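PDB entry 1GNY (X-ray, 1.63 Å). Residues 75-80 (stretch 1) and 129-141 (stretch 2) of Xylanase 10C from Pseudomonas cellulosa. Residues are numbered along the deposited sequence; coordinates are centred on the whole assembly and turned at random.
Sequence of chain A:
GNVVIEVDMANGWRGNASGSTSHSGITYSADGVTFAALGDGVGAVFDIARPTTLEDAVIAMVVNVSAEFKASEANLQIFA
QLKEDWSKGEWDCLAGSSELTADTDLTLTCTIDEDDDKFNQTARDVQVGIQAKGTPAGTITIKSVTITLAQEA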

# COMPACT_ATOMS: atom_id res chain seq x y z
N ASN A 75 -9.66 -8.03 4.69
CA ASN A 75 -9.35 -7.61 3.33
C ASN A 75 -8.05 -6.80 3.29
O ASN A 75 -7.57 -6.40 4.37
CB ASN A 75 -10.46 -6.74 2.75
CG ASN A 75 -11.83 -7.43 2.76
OD1 ASN A 75 -11.95 -8.65 2.54
ND2 ASN A 75 -12.86 -6.65 3.08
N LEU A 76 -7.51 -6.59 2.10
CA LEU A 76 -6.28 -5.76 1.93
C LEU A 76 -6.59 -4.59 1.02
O LEU A 76 -7.10 -4.77 -0.13
CB LEU A 76 -5.11 -6.56 1.37
CG LEU A 76 -4.38 -7.50 2.32
CD1 LEU A 76 -3.37 -8.34 1.55
CD2 LEU A 76 -3.72 -6.73 3.48
N GLN A 77 -6.19 -3.41 1.48
CA GLN A 77 -6.41 -2.17 0.73
C GLN A 77 -5.11 -1.44 0.45
O GLN A 77 -4.47 -0.96 1.38
CB GLN A 77 -7.34 -1.23 1.50
CG GLN A 77 -7.54 0.14 0.82
CD GLN A 77 -8.52 1.04 1.54
OE1 GLN A 77 -8.70 0.96 2.76
NE2 GLN A 77 -9.14 1.93 0.78
N ILE A 78 -4.72 -1.40 -0.81
CA ILE A 78 -3.64 -0.49 -1.29
C ILE A 78 -4.30 0.90 -1.31
O ILE A 78 -5.40 1.04 -1.81
CB ILE A 78 -3.10 -0.89 -2.69
CG1 ILE A 78 -2.37 -2.23 -2.63
CG2 ILE A 78 -2.18 0.21 -3.24
CD1 ILE A 78 -2.08 -2.83 -3.99
N PHE A 79 -3.59 1.92 -0.87
CA PHE A 79 -4.11 3.29 -0.86
C PHE A 79 -3.00 4.31 -1.07
O PHE A 79 -1.84 3.98 -0.96
CB PHE A 79 -4.85 3.58 0.46
CG PHE A 79 -3.97 3.54 1.69
CD1 PHE A 79 -3.55 2.34 2.26
CD2 PHE A 79 -3.52 4.73 2.26
CE1 PHE A 79 -2.73 2.31 3.38
CE2 PHE A 79 -2.67 4.71 3.34
CZ PHE A 79 -2.29 3.50 3.93
N ALA A 80 -3.38 5.55 -1.36
CA ALA A 80 -2.45 6.66 -1.49
C ALA A 80 -3.16 7.92 -0.98
O ALA A 80 -4.37 8.03 -1.08
CB ALA A 80 -2.00 6.82 -2.93
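Stretch 2, residues 129-141: GIQAKGTPAGTIT

Residues 129-133 form a strand that runs antiparallel to strand 75-80, with 147° between their N-to-C directions and a closest axial approach of 4.7 Å. Register is set by pairing Asn-75 with Lys-133, Gln-77 with Gln-131 and Phe-79 with Gly-129, each closed by two backbone hydrogen bonds. They tighten from Gly-129 N to Phe-79 O at 3.1 Å to Asn-75 N to Lys-133 O at 2.8 Å. Between them lie the non-hydrogen-bonded pairs, Leu-76 with Ala-132 and Ile-78 with Ile-130; the latter brings its CA atoms to 4.2 Å. After Lys-133 the chain leaves through a loop, Gly-134 to Gly-138, and resumes as a strand at Thr-139.

Alternation sorts the side chains. On the face of Leu-76 and Ile-78 the contact is aliphatic: Ile-130 CD1 lies 4.2 Å from Leu-76 CD1 and 4.0 Å from Ile-78 CG1, while Ile-140 returns from beyond the loop to place CD1 3.9 Å from Leu-76 CD2. The other face is more polar. Gln-131 NE2 donates to Gln-77 OE1 at 2.9 Å, adding one side-chain hydrogen bond to a pair already joined by two through the backbone. Phe-79, at chi1 p, lays its ring between Gly-129 N and Gln-131 NE2, over opposite faces; an ideal CB on Gly-129 would sit 3.7 Å from Phe-79 CZ.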

# COMPACT_ATOMS: atom_id res chain seq x y z
N GLY A 129 0.66 3.07 0.58
CA GLY A 129 0.85 1.85 1.35
C GLY A 129 -0.22 0.82 1.18
O GLY A 129 -0.98 0.90 0.19
N ILE A 130 -0.22 -0.15 2.09
CA ILE A 130 -1.23 -1.23 2.13
C ILE A 130 -1.64 -1.44 3.57
O ILE A 130 -0.81 -1.39 4.48
CB ILE A 130 -0.69 -2.54 1.44
CG1 ILE A 130 -1.83 -3.54 1.21
CG2 ILE A 130 0.50 -3.10 2.19
CD1 ILE A 130 -1.40 -4.77 0.36
N GLN A 131 -2.93 -1.68 3.79
CA GLN A 131 -3.47 -1.83 5.14
C GLN A 131 -4.53 -2.93 5.22
O GLN A 131 -5.18 -3.23 4.20
CB GLN A 131 -4.05 -0.50 5.68
CG GLN A 131 -5.24 0.03 4.85
CD GLN A 131 -5.76 1.39 5.36
OE1 GLN A 131 -5.17 1.96 6.29
NE2 GLN A 131 -6.89 1.88 4.78
N ALA A 132 -4.67 -3.49 6.40
CA ALA A 132 -5.68 -4.50 6.65
C ALA A 132 -7.02 -3.82 6.92
O ALA A 132 -7.08 -2.75 7.53
CB ALA A 132 -5.28 -5.35 7.83
N LYS A 133 -8.10 -4.46 6.50
CA LYS A 133 -9.46 -3.97 6.77
C LYS A 133 -10.33 -5.13 7.27
O LYS A 133 -10.36 -6.19 6.66
CB LYS A 133 -10.14 -3.38 5.53
CG LYS A 133 -9.42 -2.22 4.81
CD LYS A 133 -9.42 -0.99 5.61
CE LYS A 133 -10.73 -0.17 5.52
NZ LYS A 133 -10.74 0.71 6.79
N GLY A 134 -11.07 -4.87 8.34
CA GLY A 134 -11.97 -5.84 8.96
C GLY A 134 -11.55 -6.18 10.38
O GLY A 134 -11.38 -5.29 11.19
N THR A 135 -11.44 -7.47 10.69
CA THR A 135 -10.96 -7.94 11.97
C THR A 135 -9.74 -8.87 11.76
O THR A 135 -9.84 -10.07 11.87
CB THR A 135 -12.12 -8.68 12.75
OG1 THR A 135 -13.28 -7.82 12.83
CG2 THR A 135 -11.74 -8.96 14.17
N PRO A 136 -8.59 -8.29 11.40
CA PRO A 136 -7.42 -9.10 11.03
C PRO A 136 -6.64 -9.73 12.16
O PRO A 136 -6.82 -9.43 13.35
CB PRO A 136 -6.51 -8.06 10.33
CG PRO A 136 -6.84 -6.80 11.01
CD PRO A 136 -8.30 -6.85 11.30
N ALA A 137 -5.78 -10.64 11.74
CA ALA A 137 -4.77 -11.28 12.58
C ALA A 137 -3.60 -11.66 11.67
O ALA A 137 -3.64 -11.42 10.47
CB ALA A 137 -5.32 -12.47 13.30
N GLY A 138 -2.52 -12.16 12.25
CA GLY A 138 -1.38 -12.61 11.47
C GLY A 138 -0.54 -11.45 10.91
O GLY A 138 -0.59 -10.33 11.40
N THR A 139 0.19 -11.76 9.85
CA THR A 139 1.17 -10.84 9.25
C THR A 139 0.99 -10.72 7.76
O THR A 139 0.33 -11.56 7.12
CB THR A 139 2.63 -11.27 9.55
OG1 THR A 139 2.91 -12.53 8.92
CG2 THR A 139 2.85 -11.50 11.02
N ILE A 140 1.56 -9.63 7.24
CA ILE A 140 1.62 -9.33 5.81
C ILE A 140 3.06 -9.00 5.46
O ILE A 140 3.68 -8.21 6.18
CB ILE A 140 0.71 -8.13 5.44
CG1 ILE A 140 -0.78 -8.43 5.70
CG2 ILE A 140 0.91 -7.73 3.97
CD1 ILE A 140 -1.41 -9.54 4.91
N THR A 141 3.59 -9.59 4.38
CA THR A 141 4.91 -9.27 3.84
C THR A 141 4.78 -8.64 2.46
O THR A 141 4.11 -9.19 1.58
CB THR A 141 5.85 -10.49 3.78
OG1 THR A 141 6.07 -10.99 5.12
CG2 THR A 141 7.22 -10.12 3.20